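Local atomic coordinates of Serine/threonine-protein kinase Tel1 (Chaetomium thermophilum, PDB entry 6SKY), a protein that probably senses DNA damage as a serine/threonine kinase, using ATP to phosphorylate Ser-Gln and Thr-Gln sites and so switch on checkpoint signalling. Residues 2646-2650 with 2774-2780; 2429-2433 with 2621-2625; 2628-2632 with 2834-2838. All coordinates share one frame; numbering follows the deposited sequence.

Interaction 1: 2646-2650 with 2774-2780. With AGS (phosphothiophosphoric acid-adenylate ester), chain C.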
ATOM      1  N   ILE A2646     -25.921  -7.469 -11.871  1.00 22.06           N
ATOM      2  CA  ILE A2646     -27.130  -6.878 -12.412  1.00 22.06           C
ATOM      3  C   ILE A2646     -28.087  -7.988 -12.805  1.00 22.06           C
ATOM      4  O   ILE A2646     -27.703  -9.137 -13.010  1.00 22.06           O
ATOM      5  CB  ILE A2646     -26.856  -5.945 -13.605  1.00 22.06           C
ATOM      6  CG1 ILE A2646     -26.528  -6.750 -14.849  1.00 22.06           C
ATOM      7  CG2 ILE A2646     -25.734  -4.998 -13.285  1.00 22.06           C
ATOM      8  CD1 ILE A2646     -26.742  -5.984 -16.107  1.00 22.06           C
ATOM      9  N   ARG A2647     -29.360  -7.626 -12.874  1.00 24.90           N
ATOM     10  CA  ARG A2647     -30.405  -8.516 -13.344  1.00 24.90           C
ATOM     11  C   ARG A2647     -30.562  -8.337 -14.844  1.00 24.90           C
ATOM     12  O   ARG A2647     -30.623  -7.209 -15.336  1.00 24.90           O
ATOM     13  CB  ARG A2647     -31.721  -8.213 -12.632  1.00 24.90           C
ATOM     14  CG  ARG A2647     -31.765  -8.639 -11.187  1.00 24.90           C
ATOM     15  CD  ARG A2647     -32.185 -10.083 -11.071  1.00 24.90           C
ATOM     16  NE  ARG A2647     -33.417 -10.324 -11.808  1.00 24.90           N
ATOM     17  CZ  ARG A2647     -34.633 -10.176 -11.300  1.00 24.90           C
ATOM     18  NH1 ARG A2647     -35.693 -10.409 -12.052  1.00 24.90           N
ATOM     19  NH2 ARG A2647     -34.790  -9.798 -10.046  1.00 24.90           N
ATOM     20  N   THR A2648     -30.628  -9.441 -15.562  1.00 27.22           N
ATOM     21  CA  THR A2648     -30.694  -9.418 -17.012  1.00 27.22           C
ATOM     22  C   THR A2648     -32.104  -9.731 -17.492  1.00 27.22           C
ATOM     23  O   THR A2648     -32.931 -10.273 -16.761  1.00 27.22           O
ATOM     24  CB  THR A2648     -29.709 -10.423 -17.607  1.00 27.22           C
ATOM     25  OG1 THR A2648     -29.907 -11.700 -16.998  1.00 27.22           O
ATOM     26  CG2 THR A2648     -28.291  -9.987 -17.353  1.00 27.22           C
ATOM     27  N   TYR A2649     -32.377  -9.353 -18.733  1.00 26.26           N
ATOM     28  CA  TYR A2649     -33.571  -9.798 -19.427  1.00 26.26           C
ATOM     29  C   TYR A2649     -33.154 -10.157 -20.842  1.00 26.26           C
ATOM     30  O   TYR A2649     -31.968 -10.166 -21.171  1.00 26.26           O
ATOM     31  CB  TYR A2649     -34.694  -8.753 -19.346  1.00 26.26           C
ATOM     32  CG  TYR A2649     -34.518  -7.480 -20.132  1.00 26.26           C
ATOM     33  CD1 TYR A2649     -35.514  -7.035 -20.968  1.00 26.26           C
ATOM     34  CD2 TYR A2649     -33.391  -6.704 -20.002  1.00 26.26           C
ATOM     35  CE1 TYR A2649     -35.382  -5.882 -21.675  1.00 26.26           C
ATOM     36  CE2 TYR A2649     -33.251  -5.547 -20.712  1.00 26.26           C
ATOM     37  CZ  TYR A2649     -34.251  -5.141 -21.544  1.00 26.26           C
ATOM     38  OH  TYR A2649     -34.130  -3.981 -22.260  1.00 26.26           O
ATOM     39  N   LYS A2650     -34.115 -10.487 -21.689  1.00 27.42           N
ATOM     40  CA  LYS A2650     -33.815 -11.002 -23.015  1.00 27.42           C
ATOM     41  C   LYS A2650     -34.505 -10.155 -24.063  1.00 27.42           C
ATOM     42  O   LYS A2650     -35.729 -10.036 -24.056  1.00 27.42           O
ATOM     43  CB  LYS A2650     -34.241 -12.457 -23.145  1.00 27.42           C
ATOM     44  CG  LYS A2650     -34.072 -12.995 -24.528  1.00 27.42           C
ATOM     45  CD  LYS A2650     -33.271 -14.252 -24.522  1.00 27.42           C
ATOM     46  CE  LYS A2650     -33.290 -14.887 -25.879  1.00 27.42           C
ATOM     47  NZ  LYS A2650     -32.994 -16.335 -25.783  1.00 27.42           N
ATOM     48  N   GLU A2774     -34.974  -6.228  -5.499  1.00 23.54           N
ATOM     49  CA  GLU A2774     -33.947  -5.624  -6.324  1.00 23.54           C
ATOM     50  C   GLU A2774     -34.537  -4.890  -7.516  1.00 23.54           C
ATOM     51  O   GLU A2774     -35.688  -5.091  -7.890  1.00 23.54           O
ATOM     52  CB  GLU A2774     -32.963  -6.675  -6.794  1.00 23.54           C
ATOM     53  CG  GLU A2774     -33.557  -7.973  -7.132  1.00 23.54           C
ATOM     54  CD  GLU A2774     -32.588  -9.087  -6.882  1.00 23.54           C
ATOM     55  OE1 GLU A2774     -31.588  -8.840  -6.183  1.00 23.54           O
ATOM     56  OE2 GLU A2774     -32.815 -10.207  -7.377  1.00 23.54           O
ATOM     57  N   VAL A2775     -33.725  -4.019  -8.102  1.00 23.14           N
ATOM     58  CA  VAL A2775     -34.118  -3.199  -9.238  1.00 23.14           C
ATOM     59  C   VAL A2775     -33.613  -3.840 -10.517  1.00 23.14           C
ATOM     60  O   VAL A2775     -32.578  -4.508 -10.541  1.00 23.14           O
ATOM     61  CB  VAL A2775     -33.592  -1.757  -9.103  1.00 23.14           C
ATOM     62  CG1 VAL A2775     -33.945  -1.214  -7.767  1.00 23.14           C
ATOM     63  CG2 VAL A2775     -32.109  -1.714  -9.288  1.00 23.14           C
ATOM     64  N   VAL A2776     -34.367  -3.650 -11.590  1.00 20.77           N
ATOM     65  CA  VAL A2776     -34.011  -4.129 -12.915  1.00 20.77           C
ATOM     66  C   VAL A2776     -33.982  -2.926 -13.837  1.00 20.77           C
ATOM     67  O   VAL A2776     -34.923  -2.135 -13.856  1.00 20.77           O
ATOM     68  CB  VAL A2776     -34.999  -5.191 -13.429  1.00 20.77           C
ATOM     69  CG1 VAL A2776     -34.429  -5.928 -14.616  1.00 20.77           C
ATOM     70  CG2 VAL A2776     -35.364  -6.155 -12.330  1.00 20.77           C
ATOM     71  N   HIS A2777     -32.902  -2.776 -14.583  1.00 37.14           N
ATOM     72  CA  HIS A2777     -32.780  -1.711 -15.560  1.00 37.14           C
ATOM     73  C   HIS A2777     -32.957  -2.294 -16.950  1.00 37.14           C
ATOM     74  O   HIS A2777     -32.304  -3.275 -17.308  1.00 37.14           O
ATOM     75  CB  HIS A2777     -31.438  -1.003 -15.426  1.00 37.14           C
ATOM     76  CG  HIS A2777     -31.388  -0.032 -14.292  1.00 37.14           C
ATOM     77  ND1 HIS A2777     -31.230   1.320 -14.478  1.00 37.14           N
ATOM     78  CD2 HIS A2777     -31.495  -0.217 -12.959  1.00 37.14           C
ATOM     79  CE1 HIS A2777     -31.236   1.927 -13.309  1.00 37.14           C
ATOM     80  NE2 HIS A2777     -31.394   1.016 -12.371  1.00 37.14           N
ATOM     81  N   ILE A2778     -33.869  -1.706 -17.712  1.00 25.54           N
ATOM     82  CA  ILE A2778     -34.190  -2.144 -19.055  1.00 25.54           C
ATOM     83  C   ILE A2778     -33.897  -0.985 -19.993  1.00 25.54           C
ATOM     84  O   ILE A2778     -33.565   0.111 -19.558  1.00 25.54           O
ATOM     85  CB  ILE A2778     -35.652  -2.603 -19.170  1.00 25.54           C
ATOM     86  CG1 ILE A2778     -36.591  -1.458 -18.849  1.00 25.54           C
ATOM     87  CG2 ILE A2778     -35.926  -3.711 -18.206  1.00 25.54           C
ATOM     88  CD1 ILE A2778     -37.999  -1.839 -18.845  1.00 25.54           C
ATOM     89  N   ASP A2779     -33.999  -1.243 -21.295  1.00 28.65           N
ATOM     90  CA  ASP A2779     -33.896  -0.196 -22.310  1.00 28.65           C
ATOM     91  C   ASP A2779     -32.520   0.473 -22.255  1.00 28.65           C
ATOM     92  O   ASP A2779     -32.384   1.677 -22.069  1.00 28.65           O
ATOM     93  CB  ASP A2779     -35.039   0.808 -22.116  1.00 28.65           C
ATOM     94  CG  ASP A2779     -35.247   1.739 -23.296  1.00 28.65           C
ATOM     95  OD1 ASP A2779     -34.274   2.339 -23.798  1.00 28.65           O
ATOM     96  OD2 ASP A2779     -36.418   1.902 -23.702  1.00 28.65           O
ATOM     97  N   LEU A2780     -31.487  -0.346 -22.435  1.00 26.37           N
ATOM     98  CA  LEU A2780     -30.110   0.051 -22.174  1.00 26.37           C
ATOM     99  C   LEU A2780     -29.389   0.540 -23.422  1.00 26.37           C
ATOM    100  O   LEU A2780     -28.175   0.379 -23.533  1.00 26.37           O
ATOM    101  CB  LEU A2780     -29.339  -1.112 -21.552  1.00 26.37           C
ATOM    102  CG  LEU A2780     -29.798  -1.664 -20.209  1.00 26.37           C
ATOM    103  CD1 LEU A2780     -28.968  -2.852 -19.852  1.00 26.37           C
ATOM    104  CD2 LEU A2780     -29.681  -0.627 -19.140  1.00 26.37           C
TER
HETATM  105  PG  AGS C3001     -42.002   5.967 -23.363  1.00 40.14           P
HETATM  106  S1G AGS C3001     -41.381   6.979 -21.817  1.00 40.14           S
HETATM  107  O2G AGS C3001     -40.812   5.244 -24.047  1.00 40.14           O
HETATM  108  O3G AGS C3001     -42.669   6.930 -24.383  1.00 40.14           O
HETATM  109  PB  AGS C3001     -42.570   3.600 -22.208  1.00 40.14           P
HETATM  110  O1B AGS C3001     -41.305   3.845 -21.491  1.00 40.14           O
HETATM  111  O2B AGS C3001     -43.750   3.190 -21.331  1.00 40.14           O
HETATM  112  O3B AGS C3001     -43.046   4.900 -22.946  1.00 40.14           O
HETATM  113  PA  AGS C3001     -43.221   1.139 -23.218  1.00 40.14           P
HETATM  114  O1A AGS C3001     -44.381   1.259 -24.108  1.00 40.14           O
HETATM  115  O2A AGS C3001     -42.280  -0.019 -23.547  1.00 40.14           O
HETATM  116  O3A AGS C3001     -42.341   2.445 -23.252  1.00 40.14           O
HETATM  117  O5' AGS C3001     -43.775   1.013 -21.758  1.00 40.14           O
HETATM  118  C5' AGS C3001     -44.557  -0.138 -21.418  1.00 40.14           C
HETATM  119  C4' AGS C3001     -44.700  -0.230 -19.924  1.00 40.14           C
HETATM  120  O4' AGS C3001     -44.223  -1.514 -19.480  1.00 40.14           O
HETATM  121  C3' AGS C3001     -43.912   0.797 -19.122  1.00 40.14           C
HETATM  122  O3' AGS C3001     -44.578   1.118 -17.908  1.00 40.14           O
HETATM  123  C2' AGS C3001     -42.583   0.088 -18.875  1.00 40.14           C
HETATM  124  O2' AGS C3001     -42.003   0.504 -17.648  1.00 40.14           O
HETATM  125  C1' AGS C3001     -43.000  -1.379 -18.783  1.00 40.14           C
HETATM  126  N9  AGS C3001     -42.036  -2.290 -19.379  1.00 40.14           N
HETATM  127  C8  AGS C3001     -41.298  -2.084 -20.510  1.00 40.14           C
HETATM  128  N7  AGS C3001     -40.508  -3.080 -20.821  1.00 40.14           N
HETATM  129  C5  AGS C3001     -40.748  -4.009 -19.825  1.00 40.14           C
HETATM  130  C6  AGS C3001     -40.220  -5.288 -19.577  1.00 40.14           C
HETATM  131  N6  AGS C3001     -39.306  -5.876 -20.350  1.00 40.14           N
HETATM  132  N1  AGS C3001     -40.671  -5.952 -18.495  1.00 40.14           N
HETATM  133  C2  AGS C3001     -41.585  -5.369 -17.718  1.00 40.14           C
HETATM  134  N3  AGS C3001     -42.155  -4.171 -17.850  1.00 40.14           N
HETATM  135  C4  AGS C3001     -41.687  -3.537 -18.929  1.00 40.14           C
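The phenol oxygen of Tyr2649 acts here as an acceptor: the backbone N of the magnesium-site residue Asp2779 donates to Tyr2649 OH over 2.9 Å in a nearly straight bond (N-H...O 170°). The preceding residue, Ile2778, is laid across the tyrosine, its CG2 standing over the middle of the ring face in a CH-pi contact 4.0 Å from the centroid, while Ile2778 CB comes within 3.7 Å of Tyr2649 CZ. With CG1 of Ile2778 set between the backbone N and the carbonyl carbon (chi1 61°), the two branches part, and CD1 reaches the adenine of the bound nucleotide, 3.4 Å from AGS N7. Ile2778 thus touches both tyrosine and base. At the far end of the contact the aliphatic part of Arg2647 packs on Val2776 (CB to CG1 4.1 Å), and the arginine chain bends so that Val2776 CG2 covers one guanidinium face. Glu2774 comes in at the guanidinium edge; its OE2 forms a salt bridge with Arg2647 NH2 at 3.3 Å, the hydrogen bond in it being weak, and the two planes are 61° apart. The same nitrogen has a stronger partner in Asp2769. Asp2779, whose carboxylate also pairs with Arg2856, lies at the magnesium ion, as does Asn2765, and it opens the Asp-Leu-Gly segment, the counterpart in this family of the protein-kinase DFG motif.

Interaction 2: 2429-2433 with 2621-2625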
ATOM      1  N   LEU A2429     -22.125 -17.460 -27.708  1.00 33.15           N
ATOM      2  CA  LEU A2429     -22.625 -16.167 -27.265  1.00 33.15           C
ATOM      3  C   LEU A2429     -22.063 -15.000 -28.060  1.00 33.15           C
ATOM      4  O   LEU A2429     -22.380 -13.854 -27.742  1.00 33.15           O
ATOM      5  CB  LEU A2429     -22.324 -15.954 -25.782  1.00 33.15           C
ATOM      6  CG  LEU A2429     -23.148 -16.735 -24.761  1.00 33.15           C
ATOM      7  CD1 LEU A2429     -22.798 -16.291 -23.354  1.00 33.15           C
ATOM      8  CD2 LEU A2429     -24.626 -16.565 -25.016  1.00 33.15           C
ATOM      9  N   LEU A2430     -21.246 -15.254 -29.075  1.00 32.44           N
ATOM     10  CA  LEU A2430     -20.685 -14.209 -29.923  1.00 32.44           C
ATOM     11  C   LEU A2430     -21.274 -14.253 -31.324  1.00 32.44           C
ATOM     12  O   LEU A2430     -20.575 -14.022 -32.302  1.00 32.44           O
ATOM     13  CB  LEU A2430     -19.171 -14.328 -30.021  1.00 32.44           C
ATOM     14  CG  LEU A2430     -18.357 -14.786 -28.823  1.00 32.44           C
ATOM     15  CD1 LEU A2430     -16.902 -14.753 -29.196  1.00 32.44           C
ATOM     16  CD2 LEU A2430     -18.627 -13.915 -27.624  1.00 32.44           C
ATOM     17  N   MET A2431     -22.558 -14.564 -31.444  1.00 35.34           N
ATOM     18  CA  MET A2431     -23.180 -14.622 -32.757  1.00 35.34           C
ATOM     19  C   MET A2431     -23.624 -13.260 -33.262  1.00 35.34           C
ATOM     20  O   MET A2431     -23.917 -13.128 -34.451  1.00 35.34           O
ATOM     21  CB  MET A2431     -24.369 -15.574 -32.734  1.00 35.34           C
ATOM     22  CG  MET A2431     -24.004 -17.028 -32.853  1.00 35.34           C
ATOM     23  SD  MET A2431     -23.465 -17.475 -34.501  1.00 35.34           S
ATOM     24  CE  MET A2431     -24.869 -16.944 -35.458  1.00 35.34           C
ATOM     25  N   ASN A2432     -23.687 -12.250 -32.401  1.00 36.25           N
ATOM     26  CA  ASN A2432     -23.965 -10.906 -32.883  1.00 36.25           C
ATOM     27  C   ASN A2432     -22.793 -10.346 -33.668  1.00 36.25           C
ATOM     28  O   ASN A2432     -22.994  -9.598 -34.626  1.00 36.25           O
ATOM     29  CB  ASN A2432     -24.297  -9.986 -31.717  1.00 36.25           C
ATOM     30  CG  ASN A2432     -25.743 -10.048 -31.324  1.00 36.25           C
ATOM     31  OD1 ASN A2432     -26.624 -10.068 -32.176  1.00 36.25           O
ATOM     32  ND2 ASN A2432     -26.003 -10.075 -30.026  1.00 36.25           N
ATOM     33  N   GLN A2433     -21.571 -10.686 -33.273  1.00 34.69           N
ATOM     34  CA  GLN A2433     -20.375 -10.218 -33.953  1.00 34.69           C
ATOM     35  C   GLN A2433     -19.986 -11.100 -35.119  1.00 34.69           C
ATOM     36  O   GLN A2433     -19.366 -10.620 -36.069  1.00 34.69           O
ATOM     37  CB  GLN A2433     -19.203 -10.144 -32.976  1.00 34.69           C
ATOM     38  CG  GLN A2433     -19.262  -8.988 -32.000  1.00 34.69           C
ATOM     39  CD  GLN A2433     -20.131  -9.265 -30.798  1.00 34.69           C
ATOM     40  OE1 GLN A2433     -19.927 -10.240 -30.085  1.00 34.69           O
ATOM     41  NE2 GLN A2433     -21.103  -8.399 -30.561  1.00 34.69           N
ATOM     42  N   ILE A2621     -27.495  -5.563 -27.974  1.00 27.25           N
ATOM     43  CA  ILE A2621     -26.046  -5.471 -27.858  1.00 27.25           C
ATOM     44  C   ILE A2621     -25.649  -4.949 -26.488  1.00 27.25           C
ATOM     45  O   ILE A2621     -24.736  -5.479 -25.844  1.00 27.25           O
ATOM     46  CB  ILE A2621     -25.488  -4.582 -28.981  1.00 27.25           C
ATOM     47  CG1 ILE A2621     -25.618  -5.267 -30.330  1.00 27.25           C
ATOM     48  CG2 ILE A2621     -24.059  -4.273 -28.728  1.00 27.25           C
ATOM     49  CD1 ILE A2621     -24.705  -6.415 -30.484  1.00 27.25           C
ATOM     50  N   MET A2622     -26.320  -3.907 -26.011  1.00 26.87           N
ATOM     51  CA  MET A2622     -25.921  -3.351 -24.728  1.00 26.87           C
ATOM     52  C   MET A2622     -26.306  -4.256 -23.570  1.00 26.87           C
ATOM     53  O   MET A2622     -25.582  -4.312 -22.574  1.00 26.87           O
ATOM     54  CB  MET A2622     -26.508  -1.962 -24.548  1.00 26.87           C
ATOM     55  CG  MET A2622     -25.828  -0.924 -25.401  1.00 26.87           C
ATOM     56  SD  MET A2622     -24.052  -1.200 -25.538  1.00 26.87           S
ATOM     57  CE  MET A2622     -23.502  -0.796 -23.891  1.00 26.87           C
ATOM     58  N   GLU A2623     -27.417  -4.978 -23.670  1.00 25.25           N
ATOM     59  CA  GLU A2623     -27.730  -5.966 -22.649  1.00 25.25           C
ATOM     60  C   GLU A2623     -26.651  -7.036 -22.581  1.00 25.25           C
ATOM     61  O   GLU A2623     -26.256  -7.462 -21.490  1.00 25.25           O
ATOM     62  CB  GLU A2623     -29.099  -6.577 -22.929  1.00 25.25           C
ATOM     63  CG  GLU A2623     -29.520  -7.655 -21.958  1.00 25.25           C
ATOM     64  CD  GLU A2623     -29.665  -7.145 -20.549  1.00 25.25           C
ATOM     65  OE1 GLU A2623     -30.164  -6.021 -20.374  1.00 25.25           O
ATOM     66  OE2 GLU A2623     -29.275  -7.859 -19.610  1.00 25.25           O
ATOM     67  N   GLN A2624     -26.127  -7.447 -23.735  1.00 25.60           N
ATOM     68  CA  GLN A2624     -25.052  -8.436 -23.746  1.00 25.60           C
ATOM     69  C   GLN A2624     -23.770  -7.888 -23.127  1.00 25.60           C
ATOM     70  O   GLN A2624     -23.085  -8.591 -22.375  1.00 25.60           O
ATOM     71  CB  GLN A2624     -24.801  -8.892 -25.173  1.00 25.60           C
ATOM     72  CG  GLN A2624     -23.693  -9.882 -25.317  1.00 25.60           C
ATOM     73  CD  GLN A2624     -23.152  -9.911 -26.717  1.00 25.60           C
ATOM     74  OE1 GLN A2624     -22.408 -10.813 -27.091  1.00 25.60           O
ATOM     75  NE2 GLN A2624     -23.516  -8.914 -27.503  1.00 25.60           N
ATOM     76  N   VAL A2625     -23.438  -6.634 -23.424  1.00 22.89           N
ATOM     77  CA  VAL A2625     -22.235  -6.021 -22.861  1.00 22.89           C
ATOM     78  C   VAL A2625     -22.340  -5.914 -21.345  1.00 22.89           C
ATOM     79  O   VAL A2625     -21.391  -6.225 -20.610  1.00 22.89           O
ATOM     80  CB  VAL A2625     -21.994  -4.649 -23.508  1.00 22.89           C
ATOM     81  CG1 VAL A2625     -21.090  -3.812 -22.652  1.00 22.89           C
ATOM     82  CG2 VAL A2625     -21.401  -4.824 -24.876  1.00 22.89           C
TER
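Helix 2616-2632, which follows the lysine-bearing strand 2604-2611 and corresponds in position to helix C of protein kinases, meets the FAT region here through Ile2621 and Gln2624 of the helix and Leu2429, Asn2432 and Gln2433. Ile2621 offers a single methyl: its CD1 lies alongside the stem of Asn2432, 3.8 Å from CB and 3.9 Å from CG, and Gln2433 NE2 comes to 4.1 Å from the same CD1. Gln2624, one helical turn on, reaches out at full length, its CG opposite the backbone N (chi1 178°), and brings its amide among three FAT partners, with Gln2624 CD 4.1 Å from the carbonyl O of Leu2429. The amides of Gln2624 and Gln2433 arrive from opposing sides with planes only 19° apart, whereas Asn2432 turns its amide 60° from that of Gln2624 as the two side chains pass in opposite senses. Asn2432 is also tied to its surroundings, weakly, by OD1 to His2467 and by its backbone O to Arg2617. With no charged side chain taking part between the segments, the join is made of neutral amide groups, a backbone carbonyl and one isoleucine methyl, which implies a modest contact that should depend little on charge.

Interaction 3: 2628-2632 with 2834-2838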
ATOM      1  N   ALA A2628     -21.879  -9.253 -19.707  1.00 19.88           N
ATOM      2  CA  ALA A2628     -20.485  -9.688 -19.682  1.00 19.88           C
ATOM      3  C   ALA A2628     -19.693  -8.991 -18.581  1.00 19.88           C
ATOM      4  O   ALA A2628     -18.905  -9.630 -17.870  1.00 19.88           O
ATOM      5  CB  ALA A2628     -19.843  -9.447 -21.040  1.00 19.88           C
ATOM      6  N   VAL A2629     -19.890  -7.687 -18.406  1.00 19.92           N
ATOM      7  CA  VAL A2629     -19.171  -6.994 -17.337  1.00 19.92           C
ATOM      8  C   VAL A2629     -19.634  -7.477 -15.961  1.00 19.92           C
ATOM      9  O   VAL A2629     -18.824  -7.664 -15.038  1.00 19.92           O
ATOM     10  CB  VAL A2629     -19.320  -5.474 -17.495  1.00 19.92           C
ATOM     11  CG1 VAL A2629     -18.554  -4.764 -16.425  1.00 19.92           C
ATOM     12  CG2 VAL A2629     -18.823  -5.044 -18.843  1.00 19.92           C
ATOM     13  N   SER A2630     -20.934  -7.707 -15.794  1.00 21.69           N
ATOM     14  CA  SER A2630     -21.396  -8.245 -14.522  1.00 21.69           C
ATOM     15  C   SER A2630     -20.841  -9.636 -14.261  1.00 21.69           C
ATOM     16  O   SER A2630     -20.639 -10.010 -13.104  1.00 21.69           O
ATOM     17  CB  SER A2630     -22.914  -8.262 -14.483  1.00 21.69           C
ATOM     18  OG  SER A2630     -23.403  -6.961 -14.698  1.00 21.69           O
ATOM     19  N   GLU A2631     -20.606 -10.423 -15.307  1.00 24.52           N
ATOM     20  CA  GLU A2631     -19.924 -11.694 -15.103  1.00 24.52           C
ATOM     21  C   GLU A2631     -18.486 -11.488 -14.664  1.00 24.52           C
ATOM     22  O   GLU A2631     -17.949 -12.300 -13.908  1.00 24.52           O
ATOM     23  CB  GLU A2631     -19.960 -12.531 -16.375  1.00 24.52           C
ATOM     24  CG  GLU A2631     -21.275 -13.212 -16.634  1.00 24.52           C
ATOM     25  CD  GLU A2631     -21.509 -14.380 -15.705  1.00 24.52           C
ATOM     26  OE1 GLU A2631     -20.542 -14.824 -15.054  1.00 24.52           O
ATOM     27  OE2 GLU A2631     -22.660 -14.859 -15.624  1.00 24.52           O
ATOM     28  N   LEU A2632     -17.837 -10.435 -15.156  1.00 23.05           N
ATOM     29  CA  LEU A2632     -16.510 -10.100 -14.646  1.00 23.05           C
ATOM     30  C   LEU A2632     -16.537  -9.837 -13.152  1.00 23.05           C
ATOM     31  O   LEU A2632     -15.568 -10.132 -12.452  1.00 23.05           O
ATOM     32  CB  LEU A2632     -15.950  -8.869 -15.346  1.00 23.05           C
ATOM     33  CG  LEU A2632     -15.567  -8.970 -16.808  1.00 23.05           C
ATOM     34  CD1 LEU A2632     -15.020  -7.647 -17.239  1.00 23.05           C
ATOM     35  CD2 LEU A2632     -14.558 -10.052 -16.985  1.00 23.05           C
ATOM     36  N   SER A2834     -10.099  -6.648 -19.344  1.00 25.78           N
ATOM     37  CA  SER A2834     -11.227  -7.433 -19.833  1.00 25.78           C
ATOM     38  C   SER A2834     -12.342  -6.542 -20.367  1.00 25.78           C
ATOM     39  O   SER A2834     -13.000  -6.884 -21.354  1.00 25.78           O
ATOM     40  CB  SER A2834     -11.743  -8.331 -18.722  1.00 25.78           C
ATOM     41  OG  SER A2834     -10.691  -9.086 -18.162  1.00 25.78           O
ATOM     42  N   ILE A2835     -12.577  -5.399 -19.733  1.00 25.18           N
ATOM     43  CA  ILE A2835     -13.568  -4.478 -20.266  1.00 25.18           C
ATOM     44  C   ILE A2835     -13.094  -3.900 -21.586  1.00 25.18           C
ATOM     45  O   ILE A2835     -13.897  -3.670 -22.499  1.00 25.18           O
ATOM     46  CB  ILE A2835     -13.877  -3.384 -19.235  1.00 25.18           C
ATOM     47  CG1 ILE A2835     -14.414  -4.010 -17.956  1.00 25.18           C
ATOM     48  CG2 ILE A2835     -14.876  -2.408 -19.778  1.00 25.18           C
ATOM     49  CD1 ILE A2835     -14.664  -3.029 -16.870  1.00 25.18           C
ATOM     50  N   GLN A2836     -11.790  -3.675 -21.724  1.00 30.30           N
ATOM     51  CA  GLN A2836     -11.239  -3.249 -23.002  1.00 30.30           C
ATOM     52  C   GLN A2836     -11.454  -4.310 -24.070  1.00 30.30           C
ATOM     53  O   GLN A2836     -11.780  -3.987 -25.213  1.00 30.30           O
ATOM     54  CB  GLN A2836      -9.755  -2.943 -22.838  1.00 30.30           C
ATOM     55  CG  GLN A2836      -9.046  -2.507 -24.101  1.00 30.30           C
ATOM     56  CD  GLN A2836      -9.416  -1.105 -24.523  1.00 30.30           C
ATOM     57  OE1 GLN A2836      -9.904  -0.312 -23.721  1.00 30.30           O
ATOM     58  NE2 GLN A2836      -9.185  -0.790 -25.790  1.00 30.30           N
ATOM     59  N   THR A2837     -11.279  -5.581 -23.713  1.00 27.89           N
ATOM     60  CA  THR A2837     -11.516  -6.671 -24.655  1.00 27.89           C
ATOM     61  C   THR A2837     -12.971  -6.728 -25.102  1.00 27.89           C
ATOM     62  O   THR A2837     -13.259  -6.933 -26.286  1.00 27.89           O
ATOM     63  CB  THR A2837     -11.119  -7.995 -24.018  1.00 27.89           C
ATOM     64  OG1 THR A2837      -9.730  -7.968 -23.692  1.00 27.89           O
ATOM     65  CG2 THR A2837     -11.377  -9.125 -24.958  1.00 27.89           C
ATOM     66  N   ILE A2838     -13.903  -6.565 -24.164  1.00 26.92           N
ATOM     67  CA  ILE A2838     -15.323  -6.578 -24.509  1.00 26.92           C
ATOM     68  C   ILE A2838     -15.660  -5.422 -25.444  1.00 26.92           C
ATOM     69  O   ILE A2838     -16.328  -5.601 -26.470  1.00 26.92           O
ATOM     70  CB  ILE A2838     -16.181  -6.541 -23.235  1.00 26.92           C
ATOM     71  CG1 ILE A2838     -15.957  -7.799 -22.413  1.00 26.92           C
ATOM     72  CG2 ILE A2838     -17.633  -6.419 -23.579  1.00 26.92           C
ATOM     73  CD1 ILE A2838     -16.594  -7.744 -21.073  1.00 26.92           C
TER
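Ser2834 opens the contact against Leu2632 in an antiparallel pair of helices within the PI3/PI4-kinase catalytic domain, where helix 2832-2843 runs beside the C-terminal end of helix 2616-2632. The axes of the two short segments pass 10.5 Å apart at 164°, and the join is made by aliphatic groups. Ser2834 contributes its CB, which sits against the fork of Leu2632, 3.7 Å from CD1 and equally far from CD2; its hydroxyl is engaged weakly with Glu2831. Next comes Ile2835, whose CG1 approaches Leu2632 CD1 to 3.8 Å as the two side chains cross at a slant. Its CD1 goes on to meet Val2629 CG1 at 4.3 Å, and both residues also rest on Leu2828 of helix 2816-2828, so a third helix shares this flank of the pair. One turn later Ile2838 faces helix 2616-2632 directly. It carries its CG1 opposite the carbonyl carbon (chi1 -64°) and is extended beyond it, a shape that pushes CD1 in among three residues of the partner helix. That methyl lies 4.1 Å from Leu2632 CD1 and 4.2 Å from Val2629 CG2. An alanine in place of Leu2632 would remove both methyls, and this is likely to open a gap beside Ser2834 and Ile2835 and to leave Ile2838 with just Ala2628 and Val2629 to lean on across the pair. The isoleucine methyl comes nearest to that of Ala2628, with Ile2838 CD1 and Ala2628 CB 3.7 Å apart.

Helix 2616-2632 joins the three contacts. Interactions 2 and 3 use successive parts of it, their centres about 12 Å apart, and meet where Val2625 CG2 lies 4.3 Å from Ile2838 CG2. Interaction 1, centred about 15 Å from interaction 2 and 17 Å from interaction 3, packs on another side of the same helix: Glu2623 touches Thr2648, Tyr2649 and Leu2780, and Ser2630 touches Ile2646. Interaction 1 alone holds residues of the nucleotide pocket and the magnesium site. The helix therefore lies between segment 2774-2780, which reaches the nucleotide through Ile2778 and the magnesium through Asp2779, and two neighbours away from the annotated sites, the FAT segment 2429-2433 and helix 2832-2843.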